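PDB 3ZMR: xyloglucan-specific endo-beta-1,4-glucanase BoGH5A from Bacteroides ovatus, which cleaves the beta-1,4-glucan backbone of xyloglucans internally, with retention of the beta configuration, releasing xyloglucan oligosaccharides. Local coordinates for residues A[379-384]-A[389-394]; A[109-112]-A[117-120]. All coordinates share one frame; numbering follows the deposited sequence.

Both interactions join chain segments separated by a short connection, but in different surroundings. Interaction 1 is buried against the outer side of the GH5 catalytic barrel, where L381 and F384, at the start of helix 382-386, pack on strand 391-396 and the residues leading into it; it consists of aliphatic contacts and one backbone hydrogen bond. Interaction 2 lies farther from the centre of the chain, between the loop 109-112 and helix 115-122. Three of its four touching residues are exposed, and its chemistry is that of a water bridge and an arginine lying against a leucine methyl. The two meet where P390 CB packs on S119 OG at 3.7 Å, where helix 115-122 lies against the residue just before strand 391-396.

Interaction 1 (A[379-384]-A[389-394]); sequences SSLNVF and VPVIIG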
loop_
_atom_site.group_PDB
_atom_site.type_symbol
_atom_site.label_atom_id
_atom_site.label_comp_id
_atom_site.label_asym_id
_atom_site.label_seq_id
_atom_site.Cartn_x
_atom_site.Cartn_y
_atom_site.Cartn_z
ATOM N N SER A 379 9.901 13.631 -5.003
ATOM C CA SER A 379 10.629 14.146 -3.832
ATOM C C SER A 379 9.713 14.442 -2.642
ATOM O O SER A 379 10.173 14.447 -1.496
ATOM C CB SER A 379 11.473 15.360 -4.187
ATOM O OG SER A 379 10.719 16.510 -4.368
ATOM N N SER A 380 8.421 14.677 -2.886
ATOM C CA SER A 380 7.456 14.923 -1.804
ATOM C C SER A 380 7.314 13.702 -0.861
ATOM O O SER A 380 6.895 13.820 0.276
ATOM C CB SER A 380 6.081 15.386 -2.352
ATOM O OG SER A 380 5.337 14.306 -2.905
ATOM N N LEU A 381 7.713 12.542 -1.350
ATOM C CA LEU A 381 7.746 11.299 -0.556
ATOM C C LEU A 381 8.873 11.234 0.471
ATOM O O LEU A 381 8.919 10.314 1.292
ATOM C CB LEU A 381 7.797 10.080 -1.478
ATOM C CG LEU A 381 6.510 9.883 -2.314
ATOM C CD1 LEU A 381 6.823 8.924 -3.459
ATOM C CD2 LEU A 381 5.408 9.355 -1.411
ATOM N N ASN A 382 9.742 12.251 0.454
ATOM C CA ASN A 382 10.803 12.382 1.471
ATOM C C ASN A 382 10.270 12.404 2.893
ATOM O O ASN A 382 10.957 11.998 3.813
ATOM C CB ASN A 382 11.780 13.554 1.168
ATOM C CG ASN A 382 11.215 14.967 1.331
ATOM O OD1 ASN A 382 10.063 15.213 1.604
ATOM N ND2 ASN A 382 12.115 15.947 1.138
ATOM N N VAL A 383 9.030 12.858 3.073
ATOM C CA VAL A 383 8.412 12.864 4.408
ATOM C C VAL A 383 8.346 11.437 4.990
ATOM O O VAL A 383 8.554 11.232 6.184
ATOM C CB VAL A 383 7.036 13.560 4.409
ATOM C CG1 VAL A 383 6.004 12.808 3.592
ATOM C CG2 VAL A 383 6.540 13.747 5.831
ATOM N N PHE A 384 8.084 10.451 4.134
ATOM C CA PHE A 384 8.108 9.056 4.555
ATOM C C PHE A 384 9.516 8.541 4.788
ATOM O O PHE A 384 9.804 7.965 5.847
ATOM C CB PHE A 384 7.327 8.172 3.544
ATOM C CG PHE A 384 5.892 8.576 3.458
ATOM C CD1 PHE A 384 5.040 8.321 4.503
ATOM C CD2 PHE A 384 5.400 9.265 2.367
ATOM C CE1 PHE A 384 3.732 8.767 4.493
ATOM C CE2 PHE A 384 4.081 9.704 2.350
ATOM C CZ PHE A 384 3.244 9.430 3.389
ATOM N N VAL A 389 10.209 5.243 6.828
ATOM C CA VAL A 389 9.202 4.427 6.128
ATOM C C VAL A 389 9.598 4.364 4.659
ATOM O O VAL A 389 9.560 5.402 3.944
ATOM C CB VAL A 389 7.801 5.029 6.258
ATOM C CG1 VAL A 389 6.792 4.198 5.466
ATOM C CG2 VAL A 389 7.395 5.115 7.727
ATOM N N PRO A 390 10.036 3.169 4.198
ATOM C CA PRO A 390 10.416 3.058 2.792
ATOM C C PRO A 390 9.209 3.081 1.886
ATOM O O PRO A 390 8.069 2.835 2.326
ATOM C CB PRO A 390 11.139 1.721 2.749
ATOM C CG PRO A 390 10.428 0.885 3.791
ATOM C CD PRO A 390 10.118 1.878 4.889
ATOM N N VAL A 391 9.474 3.396 0.623
ATOM C CA VAL A 391 8.414 3.565 -0.374
ATOM C C VAL A 391 8.765 2.772 -1.621
ATOM O O VAL A 391 9.839 2.933 -2.190
ATOM C CB VAL A 391 8.183 5.047 -0.745
ATOM C CG1 VAL A 391 7.060 5.191 -1.751
ATOM C CG2 VAL A 391 7.909 5.898 0.483
ATOM N N ILE A 392 7.814 1.928 -2.028
ATOM C CA ILE A 392 7.846 1.237 -3.292
ATOM C C ILE A 392 6.950 1.984 -4.270
ATOM O O ILE A 392 5.795 2.271 -3.985
ATOM C CB ILE A 392 7.374 -0.216 -3.140
ATOM C CG1 ILE A 392 8.390 -1.010 -2.323
ATOM C CG2 ILE A 392 7.210 -0.901 -4.491
ATOM C CD1 ILE A 392 7.846 -2.289 -1.722
ATOM N N ILE A 393 7.524 2.355 -5.416
ATOM C CA ILE A 393 6.730 2.807 -6.559
ATOM C C ILE A 393 6.377 1.521 -7.296
ATOM O O ILE A 393 7.135 0.982 -8.114
ATOM C CB ILE A 393 7.469 3.846 -7.439
ATOM C CG1 ILE A 393 7.842 5.088 -6.598
ATOM C CG2 ILE A 393 6.672 4.222 -8.697
ATOM C CD1 ILE A 393 6.674 5.805 -5.948
ATOM N N GLY A 394 5.211 0.989 -6.931
ATOM C CA GLY A 394 4.850 -0.381 -7.305
ATOM C C GLY A 394 4.570 -0.598 -8.774
ATOM O O GLY A 394 4.648 -1.738 -9.251
#
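F384 and V389 bring the two backbones closest, their CA atoms 5.0 Å apart, and a single hydrogen bond ties them: V389 N donates to F384 O over 2.9 Å. The N-H points well at the oxygen (159°), although the donor stands above the carbonyl plane. Segment 379-384 reaches this point through a type I turn from S379 to N382 and the first residues of helix 382-386; V389 leads on, through P390, into strand 391-396. This strand is the seventh of the eight parallel strands in the TIM barrel of the GH5 catalytic domain, and it continues to E395, inferred to be the nucleophile. The space between is filled by aliphatic groups. F384 presents its CB, which lies 3.9 Å from V391 CG2 and 4.2 Å from V389 CB, while the end of the side chain leads away; the F384 side chain also touches L333 and A316. The other branch of V391, CG1, lies anti to the backbone N (chi1 -179°) and meets L381 CD1 at 4.1 Å, the two side chains crossing nearly at right angles. The same L381 methyl also touches I393 CD1 at 4.0 Å, and both L381 and V391 also touch L432.

Interaction 2 (A[109-112]-A[117-120]); sequences GMRD and QLSA
R111 and L118 make the direct side-chain contact between the loop 109-112 and helix 115-122. The methyl CD1 of L118 lies 3.6 Å from R111 NH2 and 4.2 Å from R111 CZ, so the leucine touches the end of the guanidinium rather than the aliphatic part of the arginine. It approaches the flat group obliquely, and the two side chains cross at about a right angle. In L118, chi1 (-159°) sets CG anti to the backbone N, and chi2 (82°) then turns CD1 to the arginine. A bend at chi3 (-76°) turns the R111 chain before its guanidinium. The charge of that group is met beyond the two segments, in a salt bridge from NH2 to D253 and a hydrogen bond from the same nitrogen to Y210 OH; these partners probably hold it in place beside the leucine.

The polar link is made through solvent. One water donates to D112 O at 3.1 Å and to Q117 OE1 at 2.7 Å, spanning two acceptors that stand 4.3 Å apart and could not bond to each other. Q117 OE1 also accepts from the backbone N of T114, so the amide oxygen gathers one bond from the water and one from the chain just ahead of its own segment.

In the fold, the contact places the loop that follows strand 85-91 beside helix 115-122. G109 is bonded through its backbone to D253, close before barrel strand 255-258; Y210, which bonds R111, opens barrel strand 210-214, and L118 touches H303, just before strand 304-307.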
loop_
_atom_site.group_PDB
_atom_site.type_symbol
_atom_site.label_atom_id
_atom_site.label_comp_id
_atom_site.label_asym_id
_atom_site.label_seq_id
_atom_site.Cartn_x
_atom_site.Cartn_y
_atom_site.Cartn_z
ATOM N N GLY A 109 15.088 -17.280 8.642
ATOM C CA GLY A 109 15.094 -16.622 7.324
ATOM C C GLY A 109 14.628 -15.181 7.313
ATOM O O GLY A 109 14.503 -14.591 6.246
ATOM N N MET A 110 14.434 -14.614 8.507
ATOM C CA MET A 110 13.931 -13.257 8.692
ATOM C C MET A 110 15.065 -12.427 9.291
ATOM O O MET A 110 15.254 -12.392 10.507
ATOM C CB MET A 110 12.665 -13.206 9.564
ATOM C CG MET A 110 11.631 -14.266 9.243
ATOM S SD MET A 110 11.093 -14.387 7.536
ATOM C CE MET A 110 9.964 -13.017 7.425
ATOM N N ARG A 111 15.849 -11.790 8.423
ATOM C CA ARG A 111 17.009 -11.000 8.847
ATOM C C ARG A 111 16.595 -9.844 9.740
ATOM O O ARG A 111 15.506 -9.282 9.606
ATOM C CB ARG A 111 17.757 -10.474 7.640
ATOM C CG ARG A 111 18.405 -11.590 6.813
ATOM C CD ARG A 111 18.869 -11.050 5.470
ATOM N NE ARG A 111 17.724 -10.873 4.587
ATOM C CZ ARG A 111 17.787 -10.385 3.358
ATOM N NH1 ARG A 111 18.942 -9.931 2.852
ATOM N NH2 ARG A 111 16.679 -10.358 2.637
ATOM N N ASP A 112 17.500 -9.458 10.639
ATOM C CA ASP A 112 17.264 -8.324 11.514
ATOM C C ASP A 112 17.568 -7.022 10.761
ATOM O O ASP A 112 18.595 -6.337 10.993
ATOM C CB ASP A 112 18.123 -8.423 12.774
ATOM C CG ASP A 112 17.723 -7.420 13.825
ATOM O OD1 ASP A 112 16.644 -6.822 13.744
ATOM O OD2 ASP A 112 18.490 -7.267 14.779
ATOM N N GLN A 117 16.091 -0.673 5.489
ATOM C CA GLN A 117 17.343 -1.367 5.136
ATOM C C GLN A 117 17.092 -2.394 4.038
ATOM O O GLN A 117 17.868 -2.538 3.112
ATOM C CB GLN A 117 17.936 -2.051 6.367
ATOM C CG GLN A 117 18.555 -1.091 7.375
ATOM C CD GLN A 117 19.036 -1.800 8.617
ATOM O OE1 GLN A 117 18.250 -2.440 9.290
ATOM N NE2 GLN A 117 20.343 -1.728 8.893
ATOM N N LEU A 118 15.964 -3.092 4.131
ATOM C CA LEU A 118 15.610 -4.073 3.115
ATOM C C LEU A 118 15.430 -3.360 1.781
ATOM O O LEU A 118 15.844 -3.886 0.734
ATOM C CB LEU A 118 14.354 -4.844 3.507
ATOM C CG LEU A 118 14.210 -6.185 2.785
ATOM C CD1 LEU A 118 15.037 -7.271 3.438
ATOM C CD2 LEU A 118 12.747 -6.620 2.716
ATOM N N SER A 119 14.818 -2.176 1.811
ATOM C CA SER A 119 14.540 -1.434 0.570
ATOM C C SER A 119 15.832 -1.120 -0.186
ATOM O O SER A 119 15.863 -1.155 -1.412
ATOM C CB SER A 119 13.703 -0.172 0.822
ATOM O OG SER A 119 14.465 0.879 1.344
ATOM N N ALA A 120 16.912 -0.898 0.544
ATOM C CA ALA A 120 18.176 -0.535 -0.081
ATOM C C ALA A 120 18.811 -1.739 -0.822
ATOM O O ALA A 120 19.654 -1.558 -1.706
ATOM C CB ALA A 120 19.126 -0.012 0.976
HETATM O O HOH W 1 18.388 -3.376 11.801
#